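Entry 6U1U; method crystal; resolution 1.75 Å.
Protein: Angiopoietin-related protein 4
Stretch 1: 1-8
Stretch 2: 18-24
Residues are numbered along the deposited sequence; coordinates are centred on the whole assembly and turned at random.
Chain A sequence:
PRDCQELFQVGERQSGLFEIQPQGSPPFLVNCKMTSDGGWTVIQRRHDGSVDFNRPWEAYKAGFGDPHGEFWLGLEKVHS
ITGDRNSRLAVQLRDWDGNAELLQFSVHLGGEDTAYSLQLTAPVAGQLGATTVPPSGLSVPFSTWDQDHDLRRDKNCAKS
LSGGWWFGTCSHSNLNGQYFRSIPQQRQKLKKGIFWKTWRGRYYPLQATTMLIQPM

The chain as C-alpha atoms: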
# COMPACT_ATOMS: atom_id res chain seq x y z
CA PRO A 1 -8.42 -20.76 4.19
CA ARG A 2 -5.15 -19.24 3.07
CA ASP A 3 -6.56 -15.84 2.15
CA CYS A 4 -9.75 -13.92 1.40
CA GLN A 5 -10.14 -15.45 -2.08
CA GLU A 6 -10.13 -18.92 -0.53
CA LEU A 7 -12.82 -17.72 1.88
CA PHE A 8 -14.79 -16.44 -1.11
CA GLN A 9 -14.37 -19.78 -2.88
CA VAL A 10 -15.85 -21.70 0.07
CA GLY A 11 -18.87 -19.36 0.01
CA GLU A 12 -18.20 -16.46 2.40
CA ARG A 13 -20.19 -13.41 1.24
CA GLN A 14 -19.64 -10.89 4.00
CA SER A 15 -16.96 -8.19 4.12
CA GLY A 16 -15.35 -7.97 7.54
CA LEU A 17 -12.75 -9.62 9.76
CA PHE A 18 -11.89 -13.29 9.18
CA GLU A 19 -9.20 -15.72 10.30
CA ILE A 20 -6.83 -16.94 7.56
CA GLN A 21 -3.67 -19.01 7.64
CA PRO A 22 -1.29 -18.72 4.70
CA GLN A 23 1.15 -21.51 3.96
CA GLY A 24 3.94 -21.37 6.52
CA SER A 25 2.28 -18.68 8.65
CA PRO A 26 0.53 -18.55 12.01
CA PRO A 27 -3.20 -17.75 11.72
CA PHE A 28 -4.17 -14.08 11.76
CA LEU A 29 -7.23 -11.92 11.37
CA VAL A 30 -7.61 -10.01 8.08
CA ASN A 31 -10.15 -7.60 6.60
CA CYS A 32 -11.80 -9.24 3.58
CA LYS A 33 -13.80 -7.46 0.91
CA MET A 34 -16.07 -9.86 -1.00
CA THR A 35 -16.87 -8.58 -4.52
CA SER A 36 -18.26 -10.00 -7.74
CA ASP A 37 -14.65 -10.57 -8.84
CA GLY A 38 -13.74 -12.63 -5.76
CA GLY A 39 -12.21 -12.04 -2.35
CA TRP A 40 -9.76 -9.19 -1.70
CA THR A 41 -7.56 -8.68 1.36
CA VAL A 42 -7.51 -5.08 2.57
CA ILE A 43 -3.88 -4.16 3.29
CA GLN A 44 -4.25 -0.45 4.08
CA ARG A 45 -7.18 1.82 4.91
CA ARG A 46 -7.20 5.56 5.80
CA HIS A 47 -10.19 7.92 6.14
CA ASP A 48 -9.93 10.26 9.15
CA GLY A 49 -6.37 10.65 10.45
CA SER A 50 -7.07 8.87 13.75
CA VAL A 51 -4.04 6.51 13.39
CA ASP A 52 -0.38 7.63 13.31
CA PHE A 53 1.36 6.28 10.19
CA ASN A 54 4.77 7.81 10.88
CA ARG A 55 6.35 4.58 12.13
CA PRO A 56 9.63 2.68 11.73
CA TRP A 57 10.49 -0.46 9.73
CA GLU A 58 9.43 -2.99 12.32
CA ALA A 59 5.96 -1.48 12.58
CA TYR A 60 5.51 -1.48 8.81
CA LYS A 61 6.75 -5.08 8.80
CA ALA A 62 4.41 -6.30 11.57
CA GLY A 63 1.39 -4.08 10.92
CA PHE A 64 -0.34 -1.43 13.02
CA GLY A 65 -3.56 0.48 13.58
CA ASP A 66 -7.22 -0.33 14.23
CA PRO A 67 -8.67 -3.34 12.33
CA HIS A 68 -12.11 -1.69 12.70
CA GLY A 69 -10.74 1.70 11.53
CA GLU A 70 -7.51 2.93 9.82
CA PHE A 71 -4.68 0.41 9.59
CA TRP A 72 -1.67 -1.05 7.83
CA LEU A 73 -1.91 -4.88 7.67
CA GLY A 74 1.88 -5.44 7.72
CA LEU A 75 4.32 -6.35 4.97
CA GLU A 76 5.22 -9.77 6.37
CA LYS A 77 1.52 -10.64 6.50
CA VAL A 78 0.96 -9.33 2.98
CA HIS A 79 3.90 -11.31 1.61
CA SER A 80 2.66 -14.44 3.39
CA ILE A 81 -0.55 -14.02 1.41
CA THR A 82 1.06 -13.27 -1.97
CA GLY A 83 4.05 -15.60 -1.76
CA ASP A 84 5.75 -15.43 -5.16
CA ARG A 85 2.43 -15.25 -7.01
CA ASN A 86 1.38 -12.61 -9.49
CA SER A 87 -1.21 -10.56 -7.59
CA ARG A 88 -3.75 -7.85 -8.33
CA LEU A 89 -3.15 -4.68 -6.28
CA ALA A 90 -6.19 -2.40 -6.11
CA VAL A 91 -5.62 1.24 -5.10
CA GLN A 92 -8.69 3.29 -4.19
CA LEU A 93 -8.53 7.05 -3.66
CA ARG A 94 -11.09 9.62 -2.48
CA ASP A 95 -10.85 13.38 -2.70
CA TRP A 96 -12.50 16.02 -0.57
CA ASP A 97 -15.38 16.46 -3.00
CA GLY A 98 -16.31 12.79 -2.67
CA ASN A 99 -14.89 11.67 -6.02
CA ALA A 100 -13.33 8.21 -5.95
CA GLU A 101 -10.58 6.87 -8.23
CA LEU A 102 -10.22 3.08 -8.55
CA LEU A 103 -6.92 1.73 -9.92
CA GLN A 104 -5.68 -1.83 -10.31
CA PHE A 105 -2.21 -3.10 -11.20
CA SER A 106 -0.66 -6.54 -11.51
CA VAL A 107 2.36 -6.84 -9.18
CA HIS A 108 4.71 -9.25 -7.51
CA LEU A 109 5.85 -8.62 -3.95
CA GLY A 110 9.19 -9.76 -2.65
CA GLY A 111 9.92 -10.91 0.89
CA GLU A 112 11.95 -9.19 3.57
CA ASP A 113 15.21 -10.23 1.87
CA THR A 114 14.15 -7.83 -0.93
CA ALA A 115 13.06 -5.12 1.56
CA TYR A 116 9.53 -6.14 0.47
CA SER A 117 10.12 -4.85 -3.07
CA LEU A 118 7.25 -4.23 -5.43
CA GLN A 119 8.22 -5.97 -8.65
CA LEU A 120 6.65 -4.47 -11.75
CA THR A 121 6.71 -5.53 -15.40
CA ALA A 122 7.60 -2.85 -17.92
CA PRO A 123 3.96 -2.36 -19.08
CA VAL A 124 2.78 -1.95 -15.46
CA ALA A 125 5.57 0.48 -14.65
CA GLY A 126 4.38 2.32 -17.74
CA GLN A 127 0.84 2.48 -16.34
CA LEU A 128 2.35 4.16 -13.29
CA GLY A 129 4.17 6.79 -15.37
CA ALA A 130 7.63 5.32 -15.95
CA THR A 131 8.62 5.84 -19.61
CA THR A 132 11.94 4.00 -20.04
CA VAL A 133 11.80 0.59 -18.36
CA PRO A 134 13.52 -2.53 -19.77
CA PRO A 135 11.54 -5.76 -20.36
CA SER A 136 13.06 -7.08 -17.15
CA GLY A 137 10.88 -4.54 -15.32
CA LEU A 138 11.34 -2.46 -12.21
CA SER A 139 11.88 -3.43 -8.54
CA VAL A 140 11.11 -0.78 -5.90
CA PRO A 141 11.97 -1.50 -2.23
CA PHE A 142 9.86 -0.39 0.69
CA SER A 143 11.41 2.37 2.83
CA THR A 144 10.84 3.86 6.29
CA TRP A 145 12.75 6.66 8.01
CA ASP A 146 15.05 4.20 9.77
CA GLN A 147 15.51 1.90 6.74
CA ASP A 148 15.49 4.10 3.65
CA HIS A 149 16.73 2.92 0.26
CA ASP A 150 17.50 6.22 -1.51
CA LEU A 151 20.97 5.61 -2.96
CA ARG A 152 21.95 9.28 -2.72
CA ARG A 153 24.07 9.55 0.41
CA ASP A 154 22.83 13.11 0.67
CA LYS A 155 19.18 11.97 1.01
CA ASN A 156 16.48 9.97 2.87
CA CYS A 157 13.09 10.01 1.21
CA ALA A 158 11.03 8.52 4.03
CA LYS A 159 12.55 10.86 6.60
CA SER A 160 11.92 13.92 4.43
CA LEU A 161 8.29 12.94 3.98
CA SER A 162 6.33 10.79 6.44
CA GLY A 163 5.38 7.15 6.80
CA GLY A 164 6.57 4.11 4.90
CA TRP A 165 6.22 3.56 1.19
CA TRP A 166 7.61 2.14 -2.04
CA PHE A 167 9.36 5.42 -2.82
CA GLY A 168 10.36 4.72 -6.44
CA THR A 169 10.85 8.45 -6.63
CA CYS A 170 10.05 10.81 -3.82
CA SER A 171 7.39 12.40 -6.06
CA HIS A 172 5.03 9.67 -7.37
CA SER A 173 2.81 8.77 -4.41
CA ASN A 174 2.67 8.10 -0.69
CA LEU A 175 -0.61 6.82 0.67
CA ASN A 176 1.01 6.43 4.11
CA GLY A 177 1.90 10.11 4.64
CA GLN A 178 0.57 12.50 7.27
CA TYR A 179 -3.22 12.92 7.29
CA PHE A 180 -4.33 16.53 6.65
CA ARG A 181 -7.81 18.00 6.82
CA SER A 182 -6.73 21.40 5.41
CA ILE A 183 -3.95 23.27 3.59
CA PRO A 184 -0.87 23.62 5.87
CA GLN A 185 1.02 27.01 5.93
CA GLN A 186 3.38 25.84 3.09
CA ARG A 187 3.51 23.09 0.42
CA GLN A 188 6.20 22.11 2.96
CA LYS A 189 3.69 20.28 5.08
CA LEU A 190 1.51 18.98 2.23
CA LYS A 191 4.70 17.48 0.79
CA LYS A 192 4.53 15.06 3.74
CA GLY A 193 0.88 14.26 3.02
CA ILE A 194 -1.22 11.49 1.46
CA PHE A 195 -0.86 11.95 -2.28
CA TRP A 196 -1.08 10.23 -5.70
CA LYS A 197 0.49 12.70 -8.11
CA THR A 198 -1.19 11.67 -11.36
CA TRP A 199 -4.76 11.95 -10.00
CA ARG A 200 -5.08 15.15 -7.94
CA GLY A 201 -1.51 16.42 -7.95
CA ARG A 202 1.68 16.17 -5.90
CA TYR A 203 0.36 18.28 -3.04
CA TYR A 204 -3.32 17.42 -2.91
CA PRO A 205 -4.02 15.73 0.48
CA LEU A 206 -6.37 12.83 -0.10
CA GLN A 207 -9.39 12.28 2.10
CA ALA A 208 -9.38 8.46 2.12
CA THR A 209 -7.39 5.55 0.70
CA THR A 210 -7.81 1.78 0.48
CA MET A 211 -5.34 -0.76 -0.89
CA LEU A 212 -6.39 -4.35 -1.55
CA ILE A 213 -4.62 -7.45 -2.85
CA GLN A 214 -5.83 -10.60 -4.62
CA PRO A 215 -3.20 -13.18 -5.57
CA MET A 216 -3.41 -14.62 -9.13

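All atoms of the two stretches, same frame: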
# COMPACT_ATOMS: atom_id res chain seq x y z
N PRO A 1 -8.61 -21.51 5.42
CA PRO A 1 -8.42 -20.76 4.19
C PRO A 1 -7.13 -19.98 4.23
O PRO A 1 -6.81 -19.39 5.27
CB PRO A 1 -9.62 -19.79 4.17
CG PRO A 1 -10.47 -20.19 5.27
CD PRO A 1 -9.69 -20.95 6.25
N ARG A 2 -6.43 -19.93 3.11
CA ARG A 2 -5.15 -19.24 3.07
C ARG A 2 -5.29 -17.74 2.92
O ARG A 2 -4.35 -17.01 3.25
CB ARG A 2 -4.32 -19.80 1.91
CG ARG A 2 -3.75 -21.18 2.15
CD ARG A 2 -3.15 -21.70 0.84
NE ARG A 2 -4.12 -21.54 -0.25
CZ ARG A 2 -3.82 -21.49 -1.55
NH1 ARG A 2 -2.56 -21.60 -1.96
NH2 ARG A 2 -4.79 -21.34 -2.44
N ASP A 3 -6.42 -17.25 2.43
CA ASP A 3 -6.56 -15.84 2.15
C ASP A 3 -8.04 -15.57 1.85
O ASP A 3 -8.87 -16.49 1.87
CB ASP A 3 -5.67 -15.42 0.99
CG ASP A 3 -5.92 -16.25 -0.27
OD1 ASP A 3 -7.09 -16.47 -0.62
OD2 ASP A 3 -4.93 -16.70 -0.90
N CYS A 4 -8.36 -14.31 1.59
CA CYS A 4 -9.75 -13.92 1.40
C CYS A 4 -10.36 -14.56 0.15
O CYS A 4 -11.57 -14.81 0.12
CB CYS A 4 -9.88 -12.39 1.34
SG CYS A 4 -9.43 -11.60 2.94
N GLN A 5 -9.57 -14.81 -0.89
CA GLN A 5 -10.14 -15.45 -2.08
C GLN A 5 -10.52 -16.90 -1.78
O GLN A 5 -11.55 -17.39 -2.25
CB GLN A 5 -9.16 -15.34 -3.27
CG GLN A 5 -9.52 -16.20 -4.50
CD GLN A 5 -10.87 -15.84 -5.09
OE1 GLN A 5 -11.38 -14.76 -4.85
NE2 GLN A 5 -11.44 -16.75 -5.90
N GLU A 6 -9.72 -17.59 -0.96
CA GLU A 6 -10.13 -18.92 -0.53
C GLU A 6 -11.44 -18.86 0.25
O GLU A 6 -12.30 -19.73 0.10
CB GLU A 6 -9.05 -19.57 0.31
CG GLU A 6 -9.12 -21.08 0.39
CD GLU A 6 -7.75 -21.69 0.68
OE1 GLU A 6 -6.77 -21.30 0.01
OE2 GLU A 6 -7.66 -22.54 1.57
N LEU A 7 -11.57 -17.86 1.13
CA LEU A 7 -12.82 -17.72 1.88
C LEU A 7 -13.99 -17.48 0.94
O LEU A 7 -15.08 -18.03 1.13
CB LEU A 7 -12.71 -16.57 2.86
CG LEU A 7 -12.06 -16.94 4.18
CD1 LEU A 7 -11.70 -15.66 4.97
CD2 LEU A 7 -13.04 -17.80 4.96
N PHE A 8 -13.78 -16.66 -0.08
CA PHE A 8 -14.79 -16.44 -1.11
C PHE A 8 -15.14 -17.75 -1.79
O PHE A 8 -16.32 -18.07 -1.99
CB PHE A 8 -14.25 -15.40 -2.11
CG PHE A 8 -15.12 -15.20 -3.34
CD1 PHE A 8 -16.18 -14.32 -3.31
CD2 PHE A 8 -14.83 -15.86 -4.50
CE1 PHE A 8 -16.98 -14.14 -4.45
CE2 PHE A 8 -15.62 -15.68 -5.64
CZ PHE A 8 -16.67 -14.81 -5.61
N PHE A 18 -11.91 -11.84 9.27
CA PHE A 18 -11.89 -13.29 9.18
C PHE A 18 -10.50 -13.84 9.45
O PHE A 18 -9.49 -13.24 9.07
CB PHE A 18 -12.30 -13.79 7.79
CG PHE A 18 -13.71 -13.44 7.42
CD1 PHE A 18 -14.75 -14.30 7.74
CD2 PHE A 18 -13.99 -12.25 6.77
CE1 PHE A 18 -16.07 -13.99 7.41
CE2 PHE A 18 -15.32 -11.92 6.44
CZ PHE A 18 -16.36 -12.79 6.76
N GLU A 19 -10.46 -15.03 10.07
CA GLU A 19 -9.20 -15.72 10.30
C GLU A 19 -8.72 -16.42 9.03
O GLU A 19 -9.50 -17.11 8.36
CB GLU A 19 -9.35 -16.75 11.43
CG GLU A 19 -9.98 -16.21 12.70
CD GLU A 19 -10.50 -17.32 13.66
OE1 GLU A 19 -9.80 -18.34 13.82
OE2 GLU A 19 -11.61 -17.18 14.21
N ILE A 20 -7.45 -16.22 8.66
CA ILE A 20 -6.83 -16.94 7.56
C ILE A 20 -5.52 -17.51 8.07
O ILE A 20 -5.05 -17.17 9.17
CB ILE A 20 -6.56 -16.07 6.30
CG1 ILE A 20 -5.63 -14.90 6.67
CG2 ILE A 20 -7.88 -15.56 5.69
CD1 ILE A 20 -4.97 -14.23 5.46
N GLN A 21 -4.96 -18.43 7.29
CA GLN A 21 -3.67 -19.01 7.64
C GLN A 21 -2.92 -19.36 6.38
O GLN A 21 -3.04 -20.48 5.87
CB GLN A 21 -3.79 -20.23 8.54
CG GLN A 21 -2.41 -20.70 9.00
CD GLN A 21 -2.46 -21.69 10.14
OE1 GLN A 21 -3.48 -22.35 10.35
NE2 GLN A 21 -1.37 -21.79 10.88
N PRO A 22 -2.14 -18.42 5.85
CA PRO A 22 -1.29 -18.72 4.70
C PRO A 22 -0.31 -19.84 5.00
O PRO A 22 0.07 -20.08 6.14
CB PRO A 22 -0.56 -17.40 4.45
CG PRO A 22 -1.45 -16.37 5.02
CD PRO A 22 -2.09 -17.00 6.24
N GLN A 23 0.09 -20.51 3.92
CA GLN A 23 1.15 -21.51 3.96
C GLN A 23 2.34 -20.99 4.75
O GLN A 23 2.85 -19.90 4.46
CB GLN A 23 1.57 -21.83 2.52
CG GLN A 23 2.61 -22.92 2.39
CD GLN A 23 1.99 -24.27 2.06
OE1 GLN A 23 1.81 -24.61 0.88
NE2 GLN A 23 1.67 -25.04 3.10
N GLY A 24 2.75 -21.74 5.78
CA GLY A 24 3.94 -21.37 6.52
C GLY A 24 3.76 -20.30 7.57
O GLY A 24 4.75 -19.93 8.23

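Three residues cover most of the surface in this small contact, which buries 368 Å² in all: Arg2, Ile20 and Leu7.

Arg2 covers the most. It lies beside Pro22, with the CA atoms of Arg2 and Pro22 4.2 Å apart. Its contacts come mainly from the backbone and the near part of the side chain. Arg2 CA is 3.7 Å from Gln21 O, and Arg2 O is 3.5 Å from Pro22 CG. The guanidinium end leads away from the second stretch. Arg2 NE donates to Glu6 OE1 at 2.7 Å, a salt bridge within the first stretch. The long side chain packs near its base, while its charged end pairs with Glu6.

Just before Arg2 is the one hydrogen bond between the stretches. Gln21 N donates to Pro1 O at 2.9 Å, nearly straight at 161°. Pro1 O also lies 3.4 Å from Ile20 CA, a CA-H...O contact. Both groups are backbone, so this link does not depend on the side chains.

Ile20 is buried, and its branched side chain meets several residues. Ile20 CD1 lies 3.6 Å from Arg2 O. Ile20 CG2 reaches Asp3 CA at 3.8 Å and Leu7 CD1 at 3.9 Å. An apolar, beta-branched residue suits this strand position, as it fills space without leaving a polar group unpaired.

Leu7 points from the helix toward the strand. Leu7 CD1 packs 3.4 Å from Phe18 CB, and it meets the Phe18 ring obliquely. With Ile20 CG2, these groups form an apolar cluster.

Asp3 caps the helix that carries Leu7. Its CB points away from the second stretch, and Asp3 OD1 accepts from Glu6 N at 2.9 Å. Leu7 N donates to Asp3 O at 3.1 Å, so the first helical turn is tied at the end nearest Ile20.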